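Local coordinates for protein cysteine desulfurase (PDB 5B89) that probably catalyses the removal of sulfur from L-cysteine with pyridoxal 5'-phosphate, handing it to a sulfur carrier and releasing L-alanine, at residues A44-P49 and G237-T242; K50-A55 and L297-R302; E25-D30 and F394-S399; V180-N185 and A212-H217. One frame throughout, in Å; residues are numbered along the deposited sequence.

Contact 1 (A44-P49 and G237-T242); sequences ATSLTP and GPMGPT. With ALA (alanine), chain H.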
loop_
_atom_site.group_PDB
_atom_site.type_symbol
_atom_site.label_atom_id
_atom_site.label_comp_id
_atom_site.label_asym_id
_atom_site.label_seq_id
_atom_site.Cartn_x
_atom_site.Cartn_y
_atom_site.Cartn_z
ATOM N N ALA B 44 14.400 -10.735 3.922
ATOM C CA ALA B 44 12.993 -10.880 3.647
ATOM C C ALA B 44 12.241 -9.767 4.322
ATOM O O ALA B 44 11.379 -9.127 3.673
ATOM C CB ALA B 44 12.464 -12.199 4.081
ATOM N N THR B 45 12.554 -9.529 5.564
ATOM C CA THR B 45 11.944 -8.461 6.309
ATOM C C THR B 45 12.698 -8.335 7.634
ATOM O O THR B 45 13.209 -9.269 8.100
ATOM C CB THR B 45 10.414 -8.686 6.523
ATOM O OG1 THR B 45 9.737 -7.457 6.694
ATOM C CG2 THR B 45 10.141 -9.563 7.705
ATOM N N SER B 46 12.754 -7.147 8.172
ATOM C CA SER B 46 13.390 -6.977 9.458
ATOM C C SER B 46 12.432 -7.220 10.606
ATOM O O SER B 46 11.277 -7.291 10.409
ATOM C CB SER B 46 13.927 -5.547 9.607
ATOM O OG SER B 46 12.909 -4.584 9.507
ATOM N N LEU B 47 12.984 -7.346 11.804
ATOM C CA LEU B 47 12.213 -7.390 13.014
ATOM C C LEU B 47 11.976 -5.907 13.316
ATOM O O LEU B 47 12.648 -5.084 12.848
ATOM C CB LEU B 47 12.982 -8.046 14.163
ATOM C CG LEU B 47 13.257 -9.501 13.902
ATOM C CD1 LEU B 47 14.011 -10.068 15.103
ATOM C CD2 LEU B 47 11.948 -10.238 13.714
ATOM N N THR B 48 10.975 -5.615 14.101
ATOM C CA THR B 48 10.533 -4.265 14.348
ATOM C C THR B 48 10.674 -3.857 15.814
ATOM O O THR B 48 10.155 -4.484 16.632
ATOM C CB THR B 48 9.039 -4.167 13.929
ATOM O OG1 THR B 48 8.851 -4.702 12.615
ATOM C CG2 THR B 48 8.529 -2.749 13.994
ATOM N N PRO B 49 11.392 -2.793 16.086
ATOM C CA PRO B 49 11.578 -2.363 17.491
ATOM C C PRO B 49 10.274 -1.801 18.059
ATOM O O PRO B 49 9.471 -1.163 17.402
ATOM C CB PRO B 49 12.628 -1.278 17.356
ATOM C CG PRO B 49 12.985 -1.143 15.940
ATOM C CD PRO B 49 12.143 -2.025 15.105
ATOM N N GLY B 237 15.510 -2.975 5.749
ATOM C CA GLY B 237 16.463 -2.417 6.615
ATOM C C GLY B 237 16.038 -1.251 7.477
ATOM O O GLY B 237 16.568 -1.039 8.579
ATOM N N PRO B 238 15.102 -0.384 7.013
ATOM C CA PRO B 238 14.709 0.778 7.820
ATOM C C PRO B 238 13.956 0.434 9.133
ATOM O O PRO B 238 13.619 1.376 9.859
ATOM C CB PRO B 238 13.768 1.600 6.893
ATOM C CG PRO B 238 14.278 1.272 5.540
ATOM C CD PRO B 238 14.651 -0.191 5.616
ATOM N N MET B 239 13.599 -0.836 9.347
ATOM C CA MET B 239 12.986 -1.304 10.617
ATOM C C MET B 239 11.556 -0.672 10.706
ATOM O O MET B 239 11.081 -0.441 11.838
ATOM C CB MET B 239 13.828 -0.978 11.890
ATOM C CG MET B 239 15.025 -1.907 11.841
ATOM S SD MET B 239 15.899 -1.734 13.455
ATOM C CE MET B 239 17.584 -2.005 13.081
ATOM N N GLY B 240 10.895 -0.429 9.614
ATOM C CA GLY B 240 9.541 0.063 9.545
ATOM C C GLY B 240 8.567 -1.059 9.384
ATOM O O GLY B 240 8.828 -2.219 9.321
ATOM N N PRO B 241 7.297 -0.607 9.304
ATOM C CA PRO B 241 6.171 -1.541 9.119
ATOM C C PRO B 241 6.025 -2.077 7.732
ATOM O O PRO B 241 6.727 -1.562 6.793
ATOM C CB PRO B 241 4.912 -0.749 9.494
ATOM C CG PRO B 241 5.304 0.627 9.039
ATOM C CD PRO B 241 6.833 0.788 9.354
ATOM N N THR B 242 5.172 -3.069 7.494
ATOM C CA THR B 242 4.837 -3.506 6.147
ATOM C C THR B 242 3.893 -2.487 5.535
ATOM O O THR B 242 3.339 -1.595 6.173
ATOM C CB THR B 242 4.225 -4.909 6.186
ATOM O OG1 THR B 242 3.003 -4.867 6.979
ATOM C CG2 THR B 242 5.157 -5.897 6.776
HETATM N N ALA H . 13.581 -9.103 -1.319
HETATM C CA ALA H . 13.139 -10.130 -0.252
HETATM C C ALA H . 13.650 -11.585 -0.382
HETATM O O ALA H . 14.672 -11.739 -1.094
HETATM C CB ALA H . 11.622 -10.247 -0.004
HETATM O OXT ALA H . 13.204 -12.610 0.255
HETATM O O HOH W 1 10.535 -3.820 10.709
#
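P49 and M239 lay their side chains across one another at about a right angle where two loops of the class-V aminotransferase fold meet: one leads into helix 50-62, the other follows the pocket residues H235 and K236. CB of M239 meets P49 CD at 3.8 Å, and its sulfur SD lies 3.9 Å from P49 CG. The chain then bends at chi3 and the methionine packs on Y303 and I304 of helix 291-307 and on H395. S46 approaches the same residue from its backbone side, with OG 3.5 Å from M239 CA. That hydroxyl sits between its own backbone N and carbonyl carbon (chi1 60°) and is hydrogen-bonded to the carbonyls of H235 and K236. The polar link between the loops is a single water. It donates to S46 OG at 2.8 Å and to G240 O at 2.7 Å, and forms a third bond with T48 OG1 at 2.7 Å. The T48 hydroxyl is also held by R64 of the second subunit, which ties this water-bridged junction to the dimer interface. T48 CG2, the other branch, lies 4.1 Å from M239 O, a buried carbonyl for which the model offers no polar partner. At the start of the first loop the chain reaches the alanine pocket, where CA of A44 lies 3.8 Å from the carboxylate atom OXT of the bound alanine.

Contact 2 (K50-A55 and L297-R302); sequences KPVVEA and LAAGIR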
loop_
_atom_site.group_PDB
_atom_site.type_symbol
_atom_site.label_atom_id
_atom_site.label_comp_id
_atom_site.label_asym_id
_atom_site.label_seq_id
_atom_site.Cartn_x
_atom_site.Cartn_y
_atom_site.Cartn_z
ATOM N N LYS B 50 10.199 -1.901 19.375
ATOM C CA LYS B 50 9.023 -1.364 20.074
ATOM C C LYS B 50 8.741 0.038 19.844
ATOM O O LYS B 50 7.602 0.445 19.693
ATOM C CB LYS B 50 9.144 -1.646 21.577
ATOM C CG LYS B 50 8.895 -3.061 21.861
ATOM C CD LYS B 50 9.213 -3.391 23.345
ATOM C CE LYS B 50 8.426 -2.544 24.310
ATOM N NZ LYS B 50 7.045 -3.049 24.428
ATOM N N PRO B 51 9.739 0.909 19.753
ATOM C CA PRO B 51 9.420 2.308 19.500
ATOM C C PRO B 51 8.717 2.596 18.164
ATOM O O PRO B 51 8.021 3.523 18.053
ATOM C CB PRO B 51 10.785 2.992 19.533
ATOM C CG PRO B 51 11.577 2.162 20.449
ATOM C CD PRO B 51 11.124 0.751 20.217
ATOM N N VAL B 52 8.914 1.758 17.173
ATOM C CA VAL B 52 8.267 1.935 15.901
ATOM C C VAL B 52 6.766 1.552 16.049
ATOM O O VAL B 52 5.919 2.200 15.585
ATOM C CB VAL B 52 8.963 1.102 14.834
ATOM C CG1 VAL B 52 8.123 1.049 13.578
ATOM C CG2 VAL B 52 10.376 1.661 14.568
ATOM N N VAL B 53 6.529 0.476 16.763
ATOM C CA VAL B 53 5.178 0.041 17.048
ATOM C C VAL B 53 4.450 1.118 17.871
ATOM O O VAL B 53 3.371 1.437 17.553
ATOM C CB VAL B 53 5.161 -1.323 17.750
ATOM C CG1 VAL B 53 3.735 -1.727 18.112
ATOM C CG2 VAL B 53 5.759 -2.350 16.846
ATOM N N GLU B 54 5.118 1.675 18.880
ATOM C CA GLU B 54 4.578 2.722 19.679
ATOM C C GLU B 54 4.192 3.932 18.919
ATOM O O GLU B 54 3.110 4.576 19.082
ATOM C CB GLU B 54 5.462 3.005 20.848
ATOM C CG GLU B 54 5.618 1.847 21.824
ATOM C CD GLU B 54 6.800 1.835 22.820
ATOM O OE1 GLU B 54 7.659 2.738 22.752
ATOM O OE2 GLU B 54 6.842 0.830 23.591
ATOM N N ALA B 55 5.030 4.331 17.907
ATOM C CA ALA B 55 4.690 5.465 17.157
ATOM C C ALA B 55 3.401 5.353 16.325
ATOM O O ALA B 55 2.605 6.244 16.107
ATOM C CB ALA B 55 5.863 5.874 16.211
ATOM N N LEU B 297 7.379 4.291 9.395
ATOM C CA LEU B 297 8.672 4.330 8.653
ATOM C C LEU B 297 9.523 5.474 9.165
ATOM O O LEU B 297 10.725 5.250 9.345
ATOM C CB LEU B 297 8.412 4.427 7.158
ATOM C CG LEU B 297 9.672 4.625 6.263
ATOM C CD1 LEU B 297 10.661 3.560 6.517
ATOM C CD2 LEU B 297 9.279 4.717 4.817
ATOM N N ALA B 298 8.961 6.639 9.387
ATOM C CA ALA B 298 9.747 7.786 9.944
ATOM C C ALA B 298 10.279 7.418 11.283
ATOM O O ALA B 298 11.467 7.709 11.586
ATOM C CB ALA B 298 8.882 9.023 9.972
ATOM N N ALA B 299 9.573 6.674 12.110
ATOM C CA ALA B 299 10.094 6.213 13.367
ATOM C C ALA B 299 11.168 5.241 13.211
ATOM O O ALA B 299 12.148 5.319 13.963
ATOM C CB ALA B 299 8.923 5.621 14.239
ATOM N N GLY B 300 11.127 4.336 12.246
ATOM C CA GLY B 300 12.231 3.390 11.968
ATOM C C GLY B 300 13.435 4.149 11.498
ATOM O O GLY B 300 14.527 3.821 12.036
ATOM N N ILE B 301 13.270 5.116 10.648
ATOM C CA ILE B 301 14.436 5.899 10.209
ATOM C C ILE B 301 15.025 6.653 11.381
ATOM O O ILE B 301 16.302 6.658 11.530
ATOM C CB ILE B 301 14.019 6.782 9.107
ATOM C CG1 ILE B 301 13.830 5.989 7.808
ATOM C CG2 ILE B 301 15.069 7.882 8.866
ATOM C CD1 ILE B 301 13.091 6.729 6.753
ATOM N N ARG B 302 14.232 7.261 12.248
ATOM C CA ARG B 302 14.825 7.887 13.410
ATOM C C ARG B 302 15.561 6.909 14.338
ATOM O O ARG B 302 16.565 7.245 14.931
ATOM C CB ARG B 302 13.763 8.643 14.189
ATOM C CG ARG B 302 13.346 9.905 13.507
ATOM C CD ARG B 302 14.468 10.947 13.565
ATOM N NE ARG B 302 13.947 12.283 13.389
ATOM C CZ ARG B 302 14.391 13.124 12.503
ATOM N NH1 ARG B 302 15.357 12.729 11.684
ATOM N NH2 ARG B 302 13.864 14.337 12.417
#
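V52 and A299 mark the closest passage of two roughly antiparallel helical segments, their CA atoms 5.3 Å apart. The axes of 50-55 and 297-302 approach to 8.5 Å, with 150° between their N-to-C directions. Backbone bonds run inside each segment, from E54 N to K50 O and from I301 N to L297 O among others, and the helices meet through small apolar groups. V52 carries the deeper side of the contact. Its CG1 is anti to the backbone N (chi1 168°), whereas CG2 stands beside that N and does the touching: it lies 3.6 Å from G300 N and just as near to G300 CA. This methyl rests on the backbone of G300. It also comes within 4.2 Å of A299 CB. The A299 methyl points into the first helix, where it meets A55 CB at 3.6 Å and sits 4.1 Å from V52 CA. Beyond the pair, K50 and V53 pack on L61 and D57 of the second subunit. A298, I301 and R302 rest on helix 73-93, so helix 291-307 packs against both that helix and helix 50-62. L297 turns to P238 and I244. With three methyl groups and a glycine backbone at the interface and no polar bond between the segments, the contact depends on close apolar fit, consistent with the small methyls of A55 and A299 meeting at this axis separation.

Contact 3 (E25-D30 and F394-S399); sequences EDVRKD and FHVYNS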
loop_
_atom_site.group_PDB
_atom_site.type_symbol
_atom_site.label_atom_id
_atom_site.label_comp_id
_atom_site.label_asym_id
_atom_site.label_seq_id
_atom_site.Cartn_x
_atom_site.Cartn_y
_atom_site.Cartn_z
ATOM N N GLU B 25 23.540 -5.192 21.902
ATOM C CA GLU B 25 22.691 -5.257 23.071
ATOM C C GLU B 25 21.620 -4.240 23.246
ATOM O O GLU B 25 20.544 -4.587 23.576
ATOM C CB GLU B 25 23.569 -5.294 24.334
ATOM C CG GLU B 25 24.439 -6.536 24.378
ATOM C CD GLU B 25 25.842 -6.350 23.786
ATOM O OE1 GLU B 25 26.684 -7.229 24.053
ATOM O OE2 GLU B 25 26.087 -5.393 23.118
ATOM N N ASP B 26 21.926 -2.981 23.038
ATOM C CA ASP B 26 20.940 -1.916 23.289
ATOM C C ASP B 26 19.865 -1.844 22.163
ATOM O O ASP B 26 18.808 -1.233 22.379
ATOM C CB ASP B 26 21.590 -0.545 23.415
ATOM C CG ASP B 26 22.272 -0.379 24.769
ATOM O OD1 ASP B 26 21.942 -1.188 25.674
ATOM O OD2 ASP B 26 23.151 0.494 24.925
ATOM N N VAL B 27 20.096 -2.499 21.049
ATOM C CA VAL B 27 19.057 -2.656 20.019
ATOM C C VAL B 27 18.150 -3.831 20.376
ATOM O O VAL B 27 16.894 -3.780 20.280
ATOM C CB VAL B 27 19.687 -2.786 18.642
ATOM C CG1 VAL B 27 18.558 -2.806 17.569
ATOM C CG2 VAL B 27 20.548 -1.571 18.378
ATOM N N ARG B 28 18.719 -4.946 20.760
ATOM C CA ARG B 28 18.048 -6.185 21.087
ATOM C C ARG B 28 17.066 -5.960 22.222
ATOM O O ARG B 28 16.008 -6.626 22.222
ATOM C CB ARG B 28 19.014 -7.264 21.446
ATOM C CG ARG B 28 19.925 -7.714 20.289
ATOM C CD ARG B 28 21.040 -8.605 20.767
ATOM N NE ARG B 28 20.581 -9.900 21.217
ATOM C CZ ARG B 28 20.321 -10.930 20.467
ATOM N NH1 ARG B 28 20.384 -10.920 19.138
ATOM N NH2 ARG B 28 19.897 -12.097 20.981
ATOM N N LYS B 29 17.346 -5.060 23.122
ATOM C CA LYS B 29 16.417 -4.799 24.213
ATOM C C LYS B 29 15.086 -4.253 23.780
ATOM O O LYS B 29 14.184 -4.301 24.516
ATOM C CB LYS B 29 16.978 -3.785 25.182
ATOM C CG LYS B 29 18.057 -4.295 26.062
ATOM C CD LYS B 29 18.681 -3.116 26.776
ATOM C CE LYS B 29 18.274 -3.079 28.219
ATOM N NZ LYS B 29 18.998 -4.165 28.918
ATOM N N ASP B 30 15.005 -3.716 22.577
ATOM C CA ASP B 30 13.774 -3.185 22.052
ATOM C C ASP B 30 13.019 -4.154 21.123
ATOM O O ASP B 30 12.007 -3.794 20.617
ATOM C CB ASP B 30 14.032 -1.933 21.225
ATOM C CG ASP B 30 14.488 -0.754 22.053
ATOM O OD1 ASP B 30 14.156 -0.688 23.201
ATOM O OD2 ASP B 30 15.206 0.071 21.541
ATOM N N PHE B 394 21.454 -10.588 7.907
ATOM C CA PHE B 394 21.581 -9.877 9.142
ATOM C C PHE B 394 21.155 -8.429 9.249
ATOM O O PHE B 394 20.972 -7.776 8.281
ATOM C CB PHE B 394 23.085 -9.883 9.492
ATOM C CG PHE B 394 23.761 -11.235 9.409
ATOM C CD1 PHE B 394 23.404 -12.269 10.225
ATOM C CD2 PHE B 394 24.825 -11.423 8.540
ATOM C CE1 PHE B 394 24.051 -13.485 10.142
ATOM C CE2 PHE B 394 25.462 -12.628 8.451
ATOM C CZ PHE B 394 25.078 -13.659 9.257
ATOM N N HIS B 395 21.057 -7.993 10.498
ATOM C CA HIS B 395 20.858 -6.616 10.860
ATOM C C HIS B 395 21.723 -6.341 12.115
ATOM O O HIS B 395 22.309 -7.197 12.640
ATOM C CB HIS B 395 19.394 -6.151 11.024
ATOM C CG HIS B 395 19.196 -4.726 10.624
ATOM N ND1 HIS B 395 18.063 -4.234 10.012
ATOM C CD2 HIS B 395 20.034 -3.687 10.741
ATOM C CE1 HIS B 395 18.247 -2.955 9.741
ATOM N NE2 HIS B 395 19.441 -2.617 10.156
ATOM N N VAL B 396 21.735 -5.093 12.519
ATOM C CA VAL B 396 22.533 -4.600 13.632
ATOM C C VAL B 396 22.266 -5.261 14.965
ATOM O O VAL B 396 23.100 -5.259 15.805
ATOM C CB VAL B 396 22.481 -3.050 13.711
ATOM C CG1 VAL B 396 21.131 -2.561 14.173
ATOM C CG2 VAL B 396 23.600 -2.493 14.585
ATOM N N TYR B 397 21.084 -5.814 15.113
ATOM C CA TYR B 397 20.681 -6.515 16.325
ATOM C C TYR B 397 21.151 -7.959 16.411
ATOM O O TYR B 397 21.049 -8.536 17.398
ATOM C CB TYR B 397 19.153 -6.428 16.572
ATOM C CG TYR B 397 18.286 -6.683 15.370
ATOM C CD1 TYR B 397 18.111 -7.921 14.867
ATOM C CD2 TYR B 397 17.657 -5.649 14.763
ATOM C CE1 TYR B 397 17.318 -8.129 13.774
ATOM C CE2 TYR B 397 16.876 -5.832 13.665
ATOM C CZ TYR B 397 16.719 -7.064 13.187
ATOM O OH TYR B 397 15.944 -7.177 12.071
ATOM N N ASN B 398 21.634 -8.517 15.336
ATOM C CA ASN B 398 22.240 -9.812 15.311
ATOM C C ASN B 398 23.657 -9.753 15.914
ATOM O O ASN B 398 24.290 -8.775 15.940
ATOM C CB ASN B 398 22.249 -10.470 13.947
ATOM C CG ASN B 398 20.895 -10.753 13.411
ATOM O OD1 ASN B 398 20.575 -10.260 12.296
ATOM N ND2 ASN B 398 20.066 -11.525 14.138
ATOM N N SER B 399 23.993 -10.850 16.613
ATOM C CA SER B 399 25.241 -10.918 17.417
ATOM C C SER B 399 26.181 -12.042 16.944
ATOM O O SER B 399 25.827 -13.042 16.360
ATOM C CB SER B 399 24.845 -11.234 18.908
ATOM O OG SER B 399 24.434 -12.547 19.050
#
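R28 wraps its side chain round the carbonyl oxygen of Y397. From CB the chain leads to CG, 3.2 Å from Y397 O and 4.0 Å from Y397 CB. CD stays 3.4 Å from the same oxygen, and a bend at chi3 (69°) sets NE so that the chain curls about it. At the tip, NH1 donates to Y397 O at 3.0 Å along a nearly straight line (170°), the oxygen lying in the guanidinium plane. NH1 also forms a salt bridge with E402, its charged partner. Beside this grip V27 adds apolar packing: its CG1 meets Y397 CB at 3.8 Å and, at the edge of the tyrosine ring, CD2 at 4.1 Å. H395 CB lies over one face of that ring, offset toward the rim. The phenol OH reaches N42 and the backbone N of L47, joining this corner to the pocket loop. H395 to N398 form a type I beta turn, reinforced by N398 OD1, which accepts from H395 N at 2.9 Å. S399 OG is bonded to the backbone N of E402. Helix 25-28 is thus pinned to the N-capped turn from strand 389-393 into helix 400-415 of the class-V aminotransferase fold.

Contact 4 (V180-N185 and A212-H217); sequences VQHVSN and AQSAGH. With PLP (pyridoxal-5'-phosphate), chain G; ALA (alanine), chain H.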
loop_
_atom_site.group_PDB
_atom_site.type_symbol
_atom_site.label_atom_id
_atom_site.label_comp_id
_atom_site.label_asym_id
_atom_site.label_seq_id
_atom_site.Cartn_x
_atom_site.Cartn_y
_atom_site.Cartn_z
ATOM N N VAL B 180 19.381 -0.620 -11.939
ATOM C CA VAL B 180 20.235 -1.548 -11.209
ATOM C C VAL B 180 19.890 -1.634 -9.729
ATOM O O VAL B 180 19.416 -0.719 -9.128
ATOM C CB VAL B 180 21.722 -1.194 -11.321
ATOM C CG1 VAL B 180 22.150 -1.113 -12.795
ATOM C CG2 VAL B 180 21.992 0.097 -10.619
ATOM N N GLN B 181 20.206 -2.786 -9.168
ATOM C CA GLN B 181 20.021 -2.977 -7.774
ATOM C C GLN B 181 21.286 -2.474 -7.095
ATOM O O GLN B 181 22.311 -2.571 -7.598
ATOM C CB GLN B 181 19.822 -4.453 -7.454
ATOM C CG GLN B 181 21.058 -5.257 -7.659
ATOM C CD GLN B 181 20.858 -6.758 -7.673
ATOM O OE1 GLN B 181 19.777 -7.264 -7.534
ATOM N NE2 GLN B 181 21.935 -7.446 -7.824
ATOM N N HIS B 182 21.154 -1.894 -5.934
ATOM C CA HIS B 182 22.277 -1.513 -5.152
ATOM C C HIS B 182 22.971 -2.719 -4.538
ATOM O O HIS B 182 24.231 -2.846 -4.547
ATOM C CB HIS B 182 21.834 -0.511 -4.087
ATOM C CG HIS B 182 22.867 0.207 -3.383
ATOM N ND1 HIS B 182 22.567 1.250 -2.510
ATOM C CD2 HIS B 182 24.224 0.085 -3.334
ATOM C CE1 HIS B 182 23.664 1.748 -1.997
ATOM N NE2 HIS B 182 24.682 1.056 -2.483
ATOM N N VAL B 183 22.200 -3.584 -3.927
ATOM C CA VAL B 183 22.631 -4.863 -3.320
ATOM C C VAL B 183 21.750 -5.961 -3.782
ATOM O O VAL B 183 20.558 -5.874 -3.796
ATOM C CB VAL B 183 22.490 -4.733 -1.772
ATOM C CG1 VAL B 183 22.837 -6.082 -1.035
ATOM C CG2 VAL B 183 23.359 -3.615 -1.230
ATOM N N SER B 184 22.355 -7.118 -4.157
ATOM C CA SER B 184 21.675 -8.313 -4.483
ATOM C C SER B 184 21.096 -9.049 -3.254
ATOM O O SER B 184 21.876 -9.328 -2.362
ATOM C CB SER B 184 22.628 -9.266 -5.170
ATOM O OG SER B 184 21.991 -10.542 -5.332
ATOM N N ASN B 185 19.807 -9.359 -3.273
ATOM C CA ASN B 185 19.168 -10.073 -2.178
ATOM C C ASN B 185 19.546 -11.542 -2.145
ATOM O O ASN B 185 19.195 -12.201 -1.213
ATOM C CB ASN B 185 17.654 -9.923 -2.310
ATOM C CG ASN B 185 17.102 -10.610 -3.547
ATOM O OD1 ASN B 185 17.578 -10.349 -4.688
ATOM N ND2 ASN B 185 16.121 -11.458 -3.357
ATOM N N ALA B 212 16.208 -1.618 -2.286
ATOM C CA ALA B 212 15.403 -2.365 -1.288
ATOM C C ALA B 212 16.332 -3.041 -0.316
ATOM O O ALA B 212 15.929 -3.182 0.844
ATOM C CB ALA B 212 14.513 -3.346 -1.967
ATOM N N GLN B 213 17.497 -3.502 -0.715
ATOM C CA GLN B 213 18.395 -4.215 0.219
ATOM C C GLN B 213 19.474 -3.392 0.791
ATOM O O GLN B 213 20.193 -3.845 1.735
ATOM C CB GLN B 213 18.971 -5.422 -0.414
ATOM C CG GLN B 213 18.019 -6.455 -0.611
ATOM C CD GLN B 213 17.274 -6.884 0.699
ATOM O OE1 GLN B 213 17.728 -6.745 1.922
ATOM N NE2 GLN B 213 16.078 -7.411 0.437
ATOM N N SER B 214 19.643 -2.180 0.327
ATOM C CA SER B 214 20.591 -1.272 0.869
ATOM C C SER B 214 20.039 -0.282 1.960
ATOM O O SER B 214 20.719 0.044 2.946
ATOM C CB SER B 214 21.298 -0.452 -0.157
ATOM O OG SER B 214 20.407 0.238 -0.985
ATOM N N ALA B 215 18.812 0.224 1.777
ATOM C CA ALA B 215 18.292 1.199 2.683
ATOM C C ALA B 215 18.264 0.669 4.133
ATOM O O ALA B 215 17.756 -0.474 4.373
ATOM C CB ALA B 215 16.904 1.575 2.256
ATOM N N GLY B 216 18.781 1.474 5.051
ATOM C CA GLY B 216 18.871 1.031 6.453
ATOM C C GLY B 216 20.033 0.174 6.819
ATOM O O GLY B 216 20.248 -0.114 8.041
ATOM N N HIS B 217 20.789 -0.317 5.847
ATOM C CA HIS B 217 21.956 -1.166 6.096
ATOM C C HIS B 217 23.243 -0.448 5.744
ATOM O O HIS B 217 24.327 -0.912 6.194
ATOM C CB HIS B 217 21.887 -2.435 5.261
ATOM C CG HIS B 217 20.784 -3.364 5.655
ATOM N ND1 HIS B 217 20.843 -4.163 6.798
ATOM C CD2 HIS B 217 19.664 -3.696 5.037
ATOM C CE1 HIS B 217 19.758 -4.877 6.858
ATOM N NE2 HIS B 217 19.017 -4.609 5.816
HETATM N N1 PLP G . 14.498 -5.710 -4.796
HETATM C C2 PLP G . 15.402 -6.233 -3.922
HETATM C C2A PLP G . 16.888 -6.149 -4.193
HETATM C C3 PLP G . 14.880 -6.887 -2.792
HETATM O O3 PLP G . 15.737 -7.422 -1.887
HETATM C C4 PLP G . 13.481 -6.907 -2.559
HETATM C C4A PLP G . 12.958 -7.709 -1.303
HETATM C C5 PLP G . 12.633 -6.257 -3.493
HETATM C C6 PLP G . 13.144 -5.671 -4.631
HETATM C C5A PLP G . 11.126 -6.319 -3.268
HETATM O O4P PLP G . 10.794 -5.546 -2.074
HETATM P P PLP G . 9.288 -5.624 -1.717
HETATM O O1P PLP G . 9.202 -4.877 -0.474
HETATM O O2P PLP G . 8.991 -7.113 -1.526
HETATM O O3P PLP G . 8.521 -5.092 -2.835
HETATM N N ALA H . 13.581 -9.103 -1.319
HETATM C CA ALA H . 13.139 -10.130 -0.252
HETATM C C ALA H . 13.650 -11.585 -0.382
HETATM O O ALA H . 14.672 -11.739 -1.094
HETATM C CB ALA H . 11.622 -10.247 -0.004
HETATM O OXT ALA H . 13.204 -12.610 0.255
#
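V183 and Q213 make the apolar part of the contact, their side chains crossing at about a right angle with the two CB atoms 3.8 Å apart. Next to them V183 CG2 packs on S214 CB, and N185 CB on Q213 CG. One hydrogen bond joins the segments: H182 ND1 donates to S214 OG at 2.8 Å, but the N-H points well off the line (116°), so the bond is weak. The buried V183 O finds no polar partner in the model and faces Q213 CB and the cofactor methyl C2A. The remaining interactions line the pocket for pyridoxal-5'-phosphate and alanine. A212 CB lies over a face of the pyridine ring, 3.6 Å from C2 of the cofactor. N185 ND2 donates to O of the bound alanine at 2.7 Å and 160°, and also to H375 O. The Q213 amide NE2 points to the cofactor O3, though the modelled separation is too short to trust in detail; Q213 NE2 is also hydrogen-bonded to T43 O. Segment 180-185 takes in the end of strand 177-181 and the loop after it; 212-217 follows the neighbouring parallel strand 206-210. Helix 193-203 joins the two strands in a beta-alpha-beta crossover, and H182 keeps a backbone bond to D210. The second loop runs on to H217, whose ring meets that of H395.

How the contacts relate
Contact 1 lies among the other three, with centres about 10 Å from contact 2, 12 Å from contact 3 and 14 Å from contact 4; contacts 2 and 4 are about 21 Å apart and do not touch. Along the chain the order is 25-30, 44-49, 50-55, 180-185, 212-217, 237-242, 297-302 and 394-399, so contact 3 brackets the rest, while contacts 1 and 2 interleave. Segments 44-49 and 50-55 are consecutive, carrying the chain from the alanine pocket into helix 50-62. H395 bridges contacts 1, 3 and 4. Together they connect the cofactor end of the seven-stranded sheet with the N-terminal helix, the C-terminal region and the dimer interface.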